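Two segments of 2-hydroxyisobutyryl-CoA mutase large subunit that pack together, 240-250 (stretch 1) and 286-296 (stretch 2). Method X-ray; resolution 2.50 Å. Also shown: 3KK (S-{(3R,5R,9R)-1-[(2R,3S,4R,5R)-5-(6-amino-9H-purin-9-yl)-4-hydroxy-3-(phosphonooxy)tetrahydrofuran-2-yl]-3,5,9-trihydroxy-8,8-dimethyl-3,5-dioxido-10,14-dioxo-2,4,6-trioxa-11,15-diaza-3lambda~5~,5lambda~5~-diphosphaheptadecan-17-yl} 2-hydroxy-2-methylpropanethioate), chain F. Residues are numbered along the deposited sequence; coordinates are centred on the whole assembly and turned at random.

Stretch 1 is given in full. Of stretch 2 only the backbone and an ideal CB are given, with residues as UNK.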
ATOM      1  N   SER A 240     -26.103  14.878  25.387  1.00 34.53           N
ATOM      2  CA  SER A 240     -24.786  15.295  24.909  1.00 35.02           C
ATOM      3  C   SER A 240     -24.777  16.721  24.367  1.00 43.03           C
ATOM      4  O   SER A 240     -23.840  17.462  24.656  1.00 43.62           O
ATOM      5  CB  SER A 240     -24.276  14.343  23.836  1.00 35.63           C
ATOM      6  OG  SER A 240     -23.919  13.102  24.411  1.00 43.12           O
ATOM      7  N   ALA A 241     -25.820  17.107  23.591  1.00 41.79           N
ATOM      8  CA  ALA A 241     -25.952  18.440  23.000  1.00 43.57           C
ATOM      9  C   ALA A 241     -25.999  19.515  24.076  1.00 52.25           C
ATOM     10  O   ALA A 241     -25.359  20.561  23.935  1.00 55.74           O
ATOM     11  CB  ALA A 241     -27.197  18.512  22.135  1.00 44.65           C
ATOM     12  N   LYS A 242     -26.698  19.231  25.178  1.00 47.37           N
ATOM     13  CA  LYS A 242     -26.868  20.161  26.287  1.00 48.77           C
ATOM     14  C   LYS A 242     -25.800  20.044  27.397  1.00 52.83           C
ATOM     15  O   LYS A 242     -25.623  21.002  28.144  1.00 54.98           O
ATOM     16  CB  LYS A 242     -28.300  20.030  26.877  1.00 51.84           C
ATOM     17  CG  LYS A 242     -29.441  20.475  25.946  1.00 67.31           C
ATOM     18  CD  LYS A 242     -29.881  21.914  26.251  1.00 86.21           C
ATOM     19  CE  LYS A 242     -31.290  22.222  25.797  1.00 95.71           C
ATOM     20  NZ  LYS A 242     -31.775  23.524  26.335  1.00 97.92           N
ATOM     21  N   ASN A 243     -25.090  18.898  27.513  1.00 47.25           N
ATOM     22  CA  ASN A 243     -24.119  18.673  28.599  1.00 45.57           C
ATOM     23  C   ASN A 243     -22.680  18.359  28.202  1.00 45.90           C
ATOM     24  O   ASN A 243     -21.781  18.520  29.036  1.00 44.97           O
ATOM     25  CB  ASN A 243     -24.638  17.596  29.559  1.00 44.67           C
ATOM     26  CG  ASN A 243     -25.904  17.987  30.276  1.00 58.09           C
ATOM     27  OD1 ASN A 243     -25.873  18.631  31.345  1.00 46.90           O
ATOM     28  ND2 ASN A 243     -27.039  17.611  29.695  1.00 47.45           N
ATOM     29  N   LEU A 244     -22.451  17.885  26.964  1.00 40.55           N
ATOM     30  CA  LEU A 244     -21.109  17.477  26.523  1.00 39.19           C
ATOM     31  C   LEU A 244     -20.695  18.103  25.171  1.00 43.55           C
ATOM     32  O   LEU A 244     -20.723  17.438  24.125  1.00 40.49           O
ATOM     33  CB  LEU A 244     -21.004  15.932  26.470  1.00 37.17           C
ATOM     34  CG  LEU A 244     -21.447  15.116  27.672  1.00 39.10           C
ATOM     35  CD1 LEU A 244     -21.733  13.701  27.261  1.00 36.34           C
ATOM     36  CD2 LEU A 244     -20.415  15.157  28.771  1.00 41.98           C
ATOM     37  N   LYS A 245     -20.275  19.375  25.229  1.00 42.58           N
ATOM     38  CA  LYS A 245     -19.858  20.194  24.093  1.00 42.76           C
ATOM     39  C   LYS A 245     -18.874  19.563  23.098  1.00 44.12           C
ATOM     40  O   LYS A 245     -19.034  19.767  21.889  1.00 43.84           O
ATOM     41  CB  LYS A 245     -19.359  21.580  24.557  1.00 46.51           C
ATOM     42  CG  LYS A 245     -20.491  22.507  25.013  1.00 63.55           C
ATOM     43  CD  LYS A 245     -20.055  23.988  25.045  1.00 74.25           C
ATOM     44  CE  LYS A 245     -19.541  24.453  26.398  1.00 75.18           C
ATOM     45  NZ  LYS A 245     -19.646  25.928  26.566  1.00 76.57           N
ATOM     46  N   ARG A 246     -17.855  18.828  23.592  1.00 38.53           N
ATOM     47  CA  ARG A 246     -16.834  18.223  22.730  1.00 36.67           C
ATOM     48  C   ARG A 246     -17.058  16.726  22.421  1.00 38.61           C
ATOM     49  O   ARG A 246     -16.246  16.102  21.723  1.00 37.30           O
ATOM     50  CB  ARG A 246     -15.435  18.477  23.299  1.00 36.84           C
ATOM     51  CG  ARG A 246     -14.933  19.857  23.005  1.00 37.99           C
ATOM     52  CD  ARG A 246     -13.494  20.030  23.408  1.00 39.27           C
ATOM     53  NE  ARG A 246     -12.594  19.462  22.416  1.00 57.16           N
ATOM     54  CZ  ARG A 246     -11.587  18.646  22.705  1.00 70.97           C
ATOM     55  NH1 ARG A 246     -11.331  18.321  23.969  1.00 56.38           N
ATOM     56  NH2 ARG A 246     -10.831  18.143  21.736  1.00 48.09           N
ATOM     57  N   TYR A 247     -18.176  16.161  22.920  1.00 35.52           N
ATOM     58  CA  TYR A 247     -18.540  14.752  22.741  1.00 33.62           C
ATOM     59  C   TYR A 247     -19.393  14.463  21.489  1.00 35.94           C
ATOM     60  O   TYR A 247     -20.293  15.243  21.153  1.00 35.75           O
ATOM     61  CB  TYR A 247     -19.228  14.200  24.002  1.00 33.94           C
ATOM     62  CG  TYR A 247     -19.055  12.713  24.171  1.00 32.92           C
ATOM     63  CD1 TYR A 247     -17.945  12.191  24.823  1.00 33.41           C
ATOM     64  CD2 TYR A 247     -20.001  11.818  23.673  1.00 33.25           C
ATOM     65  CE1 TYR A 247     -17.783  10.818  24.991  1.00 32.33           C
ATOM     66  CE2 TYR A 247     -19.844  10.440  23.824  1.00 33.37           C
ATOM     67  CZ  TYR A 247     -18.731   9.944  24.481  1.00 39.33           C
ATOM     68  OH  TYR A 247     -18.576   8.588  24.633  1.00 38.96           O
ATOM     69  N   ASN A 248     -19.105  13.318  20.833  1.00 30.77           N
ATOM     70  CA  ASN A 248     -19.808  12.812  19.657  1.00 29.66           C
ATOM     71  C   ASN A 248     -20.781  11.718  20.123  1.00 32.52           C
ATOM     72  O   ASN A 248     -20.335  10.618  20.443  1.00 30.82           O
ATOM     73  CB  ASN A 248     -18.809  12.295  18.630  1.00 27.14           C
ATOM     74  CG  ASN A 248     -17.813  13.339  18.221  1.00 28.23           C
ATOM     75  OD1 ASN A 248     -18.172  14.339  17.618  1.00 27.58           O
ATOM     76  ND2 ASN A 248     -16.547  13.149  18.569  1.00 22.93           N
ATOM     77  N   PRO A 249     -22.102  12.031  20.267  1.00 28.78           N
ATOM     78  CA  PRO A 249     -23.035  11.034  20.826  1.00 27.96           C
ATOM     79  C   PRO A 249     -23.344   9.801  19.964  1.00 29.77           C
ATOM     80  O   PRO A 249     -23.983   8.878  20.462  1.00 30.31           O
ATOM     81  CB  PRO A 249     -24.309  11.857  21.099  1.00 29.16           C
ATOM     82  CG  PRO A 249     -24.255  12.945  20.115  1.00 33.01           C
ATOM     83  CD  PRO A 249     -22.801  13.307  19.972  1.00 29.15           C
ATOM     84  N   ILE A 250     -22.958   9.802  18.694  1.00 25.17           N
ATOM     85  CA  ILE A 250     -23.265   8.723  17.757  1.00 22.96           C
ATOM     86  C   ILE A 250     -22.282   8.756  16.605  1.00 25.72           C
ATOM     87  O   ILE A 250     -21.717   9.789  16.272  1.00 28.83           O
ATOM     88  CB  ILE A 250     -24.729   8.906  17.231  1.00 24.82           C
ATOM     89  CG1 ILE A 250     -25.235   7.668  16.445  1.00 23.70           C
ATOM     90  CG2 ILE A 250     -24.903  10.245  16.422  1.00 26.03           C
ATOM     91  CD1 ILE A 250     -26.745   7.679  16.073  1.00 22.47           C
ATOM     92  N   UNK A 286     -38.469  19.248  19.815  1.00 42.57           N
ATOM     93  CA  UNK A 286     -38.409  20.697  19.742  1.00 43.16           C
ATOM     94  C   UNK A 286     -36.988  21.220  19.690  1.00 46.31           C
ATOM     95  O   UNK A 286     -36.765  22.436  19.676  1.00 46.31           O
ATOM     96  CB  UNK A 286     -39.139  21.310  20.939  1.00 43.16           C
ATOM     97  N   UNK A 287     -36.001  20.298  19.662  1.00 43.82           N
ATOM     98  CA  UNK A 287     -34.588  20.655  19.549  1.00 42.54           C
ATOM     99  C   UNK A 287     -34.326  21.006  18.097  1.00 48.95           C
ATOM    100  O   UNK A 287     -34.611  20.196  17.220  1.00 49.73           O
ATOM    101  CB  UNK A 287     -33.674  19.522  20.022  1.00 42.54           C
ATOM    102  N   UNK A 288     -33.822  22.223  17.846  1.00 47.08           N
ATOM    103  CA  UNK A 288     -33.502  22.711  16.516  1.00 47.08           C
ATOM    104  C   UNK A 288     -32.309  21.925  16.019  1.00 46.82           C
ATOM    105  O   UNK A 288     -31.382  21.654  16.788  1.00 43.80           O
ATOM    106  CB  UNK A 288     -33.220  24.215  16.515  1.00 47.08           C
ATOM    107  N   UNK A 289     -32.328  21.585  14.723  1.00 43.62           N
ATOM    108  CA  UNK A 289     -31.268  20.863  14.003  1.00 41.86           C
ATOM    109  C   UNK A 289     -29.869  21.389  14.319  1.00 44.57           C
ATOM    110  O   UNK A 289     -28.953  20.594  14.537  1.00 42.76           O
ATOM    111  CB  UNK A 289     -31.512  20.952  12.495  1.00 41.86           C
ATOM    112  N   UNK A 290     -29.705  22.723  14.366  1.00 42.32           N
ATOM    113  CA  UNK A 290     -28.400  23.345  14.615  1.00 41.51           C
ATOM    114  C   UNK A 290     -27.850  23.177  16.050  1.00 44.82           C
ATOM    115  O   UNK A 290     -26.661  23.406  16.283  1.00 44.34           O
ATOM    116  CB  UNK A 290     -28.503  24.839  14.300  1.00 41.51           C
ATOM    117  N   UNK A 291     -28.697  22.718  16.992  1.00 40.26           N
ATOM    118  CA  UNK A 291     -28.269  22.454  18.369  1.00 38.86           C
ATOM    119  C   UNK A 291     -27.505  21.115  18.465  1.00 41.28           C
ATOM    120  O   UNK A 291     -26.808  20.904  19.457  1.00 42.68           O
ATOM    121  CB  UNK A 291     -29.481  22.439  19.302  1.00 38.86           C
ATOM    122  N   UNK A 292     -27.668  20.192  17.482  1.00 34.29           N
ATOM    123  CA  UNK A 292     -27.071  18.849  17.554  1.00 32.04           C
ATOM    124  C   UNK A 292     -26.387  18.357  16.287  1.00 34.92           C
ATOM    125  O   UNK A 292     -25.397  17.629  16.392  1.00 35.82           O
ATOM    126  CB  UNK A 292     -28.159  17.841  17.931  1.00 32.04           C
ATOM    127  N   UNK A 293     -26.885  18.746  15.091  1.00 30.50           N
ATOM    128  CA  UNK A 293     -26.282  18.350  13.810  1.00 28.42           C
ATOM    129  C   UNK A 293     -24.766  18.577  13.711  1.00 32.74           C
ATOM    130  O   UNK A 293     -24.073  17.662  13.218  1.00 30.77           O
ATOM    131  CB  UNK A 293     -26.968  19.118  12.679  1.00 28.42           C
ATOM    132  N   UNK A 294     -24.196  19.700  14.247  1.00 30.92           N
ATOM    133  CA  UNK A 294     -22.727  19.871  14.183  1.00 30.71           C
ATOM    134  C   UNK A 294     -21.918  18.741  14.837  1.00 34.32           C
ATOM    135  O   UNK A 294     -20.814  18.441  14.380  1.00 31.64           O
ATOM    136  CB  UNK A 294     -22.346  21.193  14.853  1.00 30.71           C
ATOM    137  N   UNK A 295     -22.498  18.105  15.884  1.00 32.68           N
ATOM    138  CA  UNK A 295     -21.912  17.021  16.674  1.00 32.56           C
ATOM    139  C   UNK A 295     -22.239  15.589  16.217  1.00 39.01           C
ATOM    140  O   UNK A 295     -21.668  14.624  16.749  1.00 37.96           O
ATOM    141  CB  UNK A 295     -22.369  17.181  18.125  1.00 32.56           C
ATOM    142  N   UNK A 296     -23.116  15.445  15.198  1.00 35.58           N
ATOM    143  CA  UNK A 296     -23.406  14.134  14.622  1.00 32.65           C
ATOM    144  C   UNK A 296     -22.142  13.706  13.883  1.00 35.70           C
ATOM    145  O   UNK A 296     -21.375  14.556  13.410  1.00 37.50           O
ATOM    146  CB  UNK A 296     -24.623  14.168  13.696  1.00 32.65           C
TER
HETATM  147  C4  3KK F 802     -17.290  -3.868  15.761  0.50  6.91           C
HETATM  148  C3  3KK F 802     -16.170  -3.035  15.146  0.50 12.48           C
HETATM  149  C2  3KK F 802     -15.942  -3.444  13.693  0.50 14.70           C
HETATM  150  O3  3KK F 802     -14.991  -3.296  15.890  0.50 11.40           O
HETATM  151  C1  3KK F 802     -16.459  -1.529  15.204  0.50 19.36           C
HETATM  152  O1  3KK F 802     -17.576  -1.061  14.971  0.50 19.20           O
HETATM  153  S1P 3KK F 802     -15.045  -0.568  15.628  0.50 26.37           S
HETATM  154  C2P 3KK F 802     -15.690   1.128  15.665  0.50 22.78           C
HETATM  155  C3P 3KK F 802     -14.678   2.055  16.290  0.50 22.35           C
HETATM  156  N4P 3KK F 802     -15.202   3.412  16.208  0.50 20.57           N
HETATM  157  C5P 3KK F 802     -14.407   4.486  16.235  0.50 21.79           C
HETATM  158  O5P 3KK F 802     -13.177   4.442  16.346  0.50 21.65           O
HETATM  159  C6P 3KK F 802     -15.179   5.804  16.115  0.50 24.04           C
HETATM  160  C7P 3KK F 802     -14.278   7.019  16.280  0.50 26.92           C
HETATM  161  N8P 3KK F 802     -15.045   8.251  16.058  0.50 28.88           N
HETATM  162  C9P 3KK F 802     -14.520   9.454  16.338  0.50 28.49           C
HETATM  163  O9P 3KK F 802     -13.393   9.591  16.818  0.50 29.02           O
HETATM  164  CAP 3KK F 802     -15.463  10.676  16.134  0.50 27.59           C
HETATM  165  OAP 3KK F 802     -16.828  10.373  16.492  0.50 27.43           O
HETATM  166  CBP 3KK F 802     -15.306  11.461  14.787  0.50 27.99           C
HETATM  167  CDP 3KK F 802     -16.127  12.758  14.841  0.50 26.17           C
HETATM  168  CEP 3KK F 802     -15.804  10.639  13.593  0.50 28.00           C
HETATM  169  CCP 3KK F 802     -13.839  11.878  14.550  0.50 29.25           C
HETATM  170  O6A 3KK F 802     -13.361  12.564  15.721  0.50 28.82           O
HETATM  171  P2A 3KK F 802     -11.836  12.807  16.068  0.50 29.74           P
HETATM  172  O4A 3KK F 802     -11.065  11.583  15.805  0.50 28.43           O
HETATM  173  O5A 3KK F 802     -11.784  13.404  17.424  0.50 33.02           O
HETATM  174  O3A 3KK F 802     -11.443  13.891  14.925  0.50 33.55           O
HETATM  175  P1A 3KK F 802     -11.984  15.436  14.784  0.50 33.76           P
HETATM  176  O1A 3KK F 802     -13.228  15.680  15.561  0.50 34.58           O
HETATM  177  O2A 3KK F 802     -11.982  15.762  13.348  0.50 32.48           O
HETATM  178  O5B 3KK F 802     -10.695  16.158  15.469  0.50 33.39           O
HETATM  179  C5B 3KK F 802     -10.602  16.460  16.879  0.50 34.44           C
HETATM  180  C4B 3KK F 802     -10.488  17.982  17.086  0.50 36.96           C
HETATM  181  O4B 3KK F 802      -9.500  18.580  16.193  0.50 38.51           O
HETATM  182  C3B 3KK F 802     -11.814  18.677  16.798  0.50 38.73           C
HETATM  183  O3B 3KK F 802     -11.967  19.761  17.746  0.50 44.84           O
HETATM  184  P3B 3KK F 802     -13.069  19.760  18.927  0.50 43.89           P
HETATM  185  O8A 3KK F 802     -14.341  19.670  18.175  0.50 39.49           O
HETATM  186  O7A 3KK F 802     -12.697  18.577  19.730  0.50 45.33           O
HETATM  187  O9A 3KK F 802     -12.807  21.063  19.587  0.50 47.76           O
HETATM  188  C2B 3KK F 802     -11.633  19.212  15.389  0.50 35.54           C
HETATM  189  O2B 3KK F 802     -12.460  20.356  15.139  0.50 35.58           O
HETATM  190  C1B 3KK F 802     -10.160  19.567  15.371  0.50 38.06           C
HETATM  191  N9A 3KK F 802      -9.577  19.515  13.997  0.50 42.50           N
HETATM  192  C8A 3KK F 802      -9.433  18.466  13.189  0.50 42.80           C
HETATM  193  N7A 3KK F 802      -8.870  18.886  12.060  0.50 44.40           N
HETATM  194  C5A 3KK F 802      -8.637  20.199  12.169  0.50 46.16           C
HETATM  195  C4A 3KK F 802      -9.074  20.586  13.385  0.50 45.41           C
HETATM  196  N3A 3KK F 802      -8.973  21.877  13.794  0.50 44.89           N
HETATM  197  C2A 3KK F 802      -8.386  22.849  12.953  0.50 45.91           C
HETATM  198  N1A 3KK F 802      -7.935  22.393  11.683  0.50 46.88           N
HETATM  199  C6A 3KK F 802      -8.087  21.100  11.327  0.50 45.41           C
HETATM  200  N6A 3KK F 802      -7.673  20.661  10.137  0.50 43.70           N

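Position 286 has phi 92° and psi 3°, and its ideal CB has nothing of stretch 1 within 5.5 Å. Positive phi favours glycine. The residue is Gly-286.

Position 287 points toward stretch 1, but its ideal CB is still beyond 5.5 Å of it. Ahead lie the methyl of Ala-241 and the aliphatic part of Lys-242. A long, flexible apolar chain would cross the gap; a short one would leave it open. The residue is Met-287, with chi1 and chi2 both t. Its SD lies 4.1 Å from Ala-241 CB, and its CE lies 4.1 Å from Lys-242 CG.

Positions 288, 289 and 290 are out of reach of stretch 1, which therefore says little about them. At 289 and 290 phi and psi are helical, which many residues tolerate. The residues are His-288, Val-289 and Asp-290. His-288 ND1 accepts a hydrogen bond from Asp-290 N at 2.9 Å, so this side chain ties down the local backbone.

Position 291 points toward stretch 1, with its ideal CB 5.4 Å from Ala-241 CB. Lys-242 carries its charge on this side. An acidic residue would suit, and so would a longer polar or apolar one. The residue is Glu-291. Its OE2 comes to 4.1 Å from Lys-242 CE, a contact with the chain rather than the ammonium. Its OE1 accepts a hydrogen bond from His-288 N at 3.3 Å. The backbone matters too, since Glu-291 O lies 3.6 Å from Ala-241 CB.

Position 292 points sideways, and its ideal CB is 4.4 Å from Ala-241 CB. The backbones are close here, with the CA atoms of Ala-241 and this position 5.6 Å apart. Several apolar residues would suit, provided a bulky one turned aside. The residue is Phe-292, with chi1 p. Its CB lies 4.2 Å from Ala-241 CB, while the ring leads away.

Positions 293 and 294 begin a 3-10 segment and do not reach stretch 1. The phi of -58° at 294 is compatible with proline. The residues are Ala-293 and Pro-294.

Position 295 points toward stretch 1. Its ideal CB is 4.2 Å from Tyr-247 O and 4.3 Å from Pro-249 CD. The carbonyls of Lys-245, Arg-246 and Tyr-247, the OD1 of Asn-248 and the phosphates of 3KK make an acceptor-rich setting. A long donor, lysine or arginine, would suit; arginine can serve several directions. The residue is Arg-295. Its NH2 donates to Asn-248 OD1 at 3.1 Å, and its NH1 to 3KK O8A at 2.5 Å. Its NE is 3.0 Å from Lys-245 O. Water 1 accepts from Arg-295 NH2 at 3.0 Å and from Asn-248 ND2 at 2.8 Å.

Position 296 has CA-to-CB pointing away, yet its ideal CB is 4.8 Å from Ile-250 CG2. A branched or long apolar chain could bend back. The residue is Leu-296, whose CD2 meets Ile-250 CG2 at 3.8 Å.

Stretch 2, residues 286-296: GMHVDEFAPRL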
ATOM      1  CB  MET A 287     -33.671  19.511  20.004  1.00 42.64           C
ATOM      2  CG  MET A 287     -32.208  19.857  19.878  1.00 45.79           C
ATOM      3  SD  MET A 287     -31.103  18.777  20.779  1.00 48.57           S
ATOM      4  CE  MET A 287     -31.326  19.435  22.425  1.00 46.76           C
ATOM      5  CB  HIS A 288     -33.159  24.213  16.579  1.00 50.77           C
ATOM      6  CG  HIS A 288     -32.983  24.873  15.238  1.00 55.65           C
ATOM      7  ND1 HIS A 288     -31.852  24.656  14.461  1.00 56.45           N
ATOM      8  CD2 HIS A 288     -33.788  25.747  14.592  1.00 59.54           C
ATOM      9  CE1 HIS A 288     -32.026  25.373  13.361  1.00 57.00           C
ATOM     10  NE2 HIS A 288     -33.171  26.047  13.393  1.00 59.26           N
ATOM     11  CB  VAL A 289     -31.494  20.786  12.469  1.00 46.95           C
ATOM     12  CG1 VAL A 289     -30.803  19.561  11.884  1.00 44.59           C
ATOM     13  CG2 VAL A 289     -32.977  20.807  12.102  1.00 48.87           C
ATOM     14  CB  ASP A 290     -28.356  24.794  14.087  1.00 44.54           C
ATOM     15  CG  ASP A 290     -28.528  24.926  12.578  1.00 53.18           C
ATOM     16  OD1 ASP A 290     -27.998  24.078  11.844  1.00 52.10           O
ATOM     17  OD2 ASP A 290     -29.140  25.919  12.132  1.00 64.62           O
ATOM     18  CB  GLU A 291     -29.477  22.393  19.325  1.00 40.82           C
ATOM     19  CG  GLU A 291     -30.229  23.693  19.561  1.00 51.91           C
ATOM     20  CD  GLU A 291     -31.273  23.579  20.660  1.00 74.25           C
ATOM     21  OE1 GLU A 291     -32.476  23.782  20.363  1.00 67.73           O
ATOM     22  OE2 GLU A 291     -30.891  23.262  21.812  1.00 62.42           O
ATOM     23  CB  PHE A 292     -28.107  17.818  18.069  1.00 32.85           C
ATOM     24  CG  PHE A 292     -29.231  17.510  17.103  1.00 33.13           C
ATOM     25  CD1 PHE A 292     -30.372  18.308  17.061  1.00 35.31           C
ATOM     26  CD2 PHE A 292     -29.148  16.422  16.231  1.00 31.79           C
ATOM     27  CE1 PHE A 292     -31.400  18.034  16.154  1.00 35.00           C
ATOM     28  CE2 PHE A 292     -30.176  16.153  15.323  1.00 33.31           C
ATOM     29  CZ  PHE A 292     -31.292  16.966  15.287  1.00 32.37           C
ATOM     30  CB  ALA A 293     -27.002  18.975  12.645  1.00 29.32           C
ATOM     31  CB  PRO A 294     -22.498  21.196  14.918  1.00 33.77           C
ATOM     32  CG  PRO A 294     -23.768  21.925  14.805  1.00 39.03           C
ATOM     33  CD  PRO A 294     -24.830  20.884  14.864  1.00 34.03           C
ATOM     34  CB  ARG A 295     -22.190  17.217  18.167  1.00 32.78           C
ATOM     35  CG  ARG A 295     -21.199  18.160  18.854  1.00 36.69           C
ATOM     36  CD  ARG A 295     -19.854  17.484  19.052  1.00 43.53           C
ATOM     37  NE  ARG A 295     -18.798  18.472  19.198  1.00 55.20           N
ATOM     38  CZ  ARG A 295     -17.509  18.235  19.009  1.00 63.06           C
ATOM     39  NH1 ARG A 295     -16.625  19.203  19.166  1.00 63.87           N
ATOM     40  NH2 ARG A 295     -17.094  17.024  18.673  1.00 40.37           N
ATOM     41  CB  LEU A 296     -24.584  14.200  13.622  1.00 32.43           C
ATOM     42  CG  LEU A 296     -25.983  14.491  14.164  1.00 36.40           C
ATOM     43  CD1 LEU A 296     -26.942  14.791  13.026  1.00 37.03           C
ATOM     44  CD2 LEU A 296     -26.502  13.332  15.007  1.00 33.47           C
TER
HETATM   45  O   HOH W   1     -15.028  15.246  17.486  1.00 37.80           O
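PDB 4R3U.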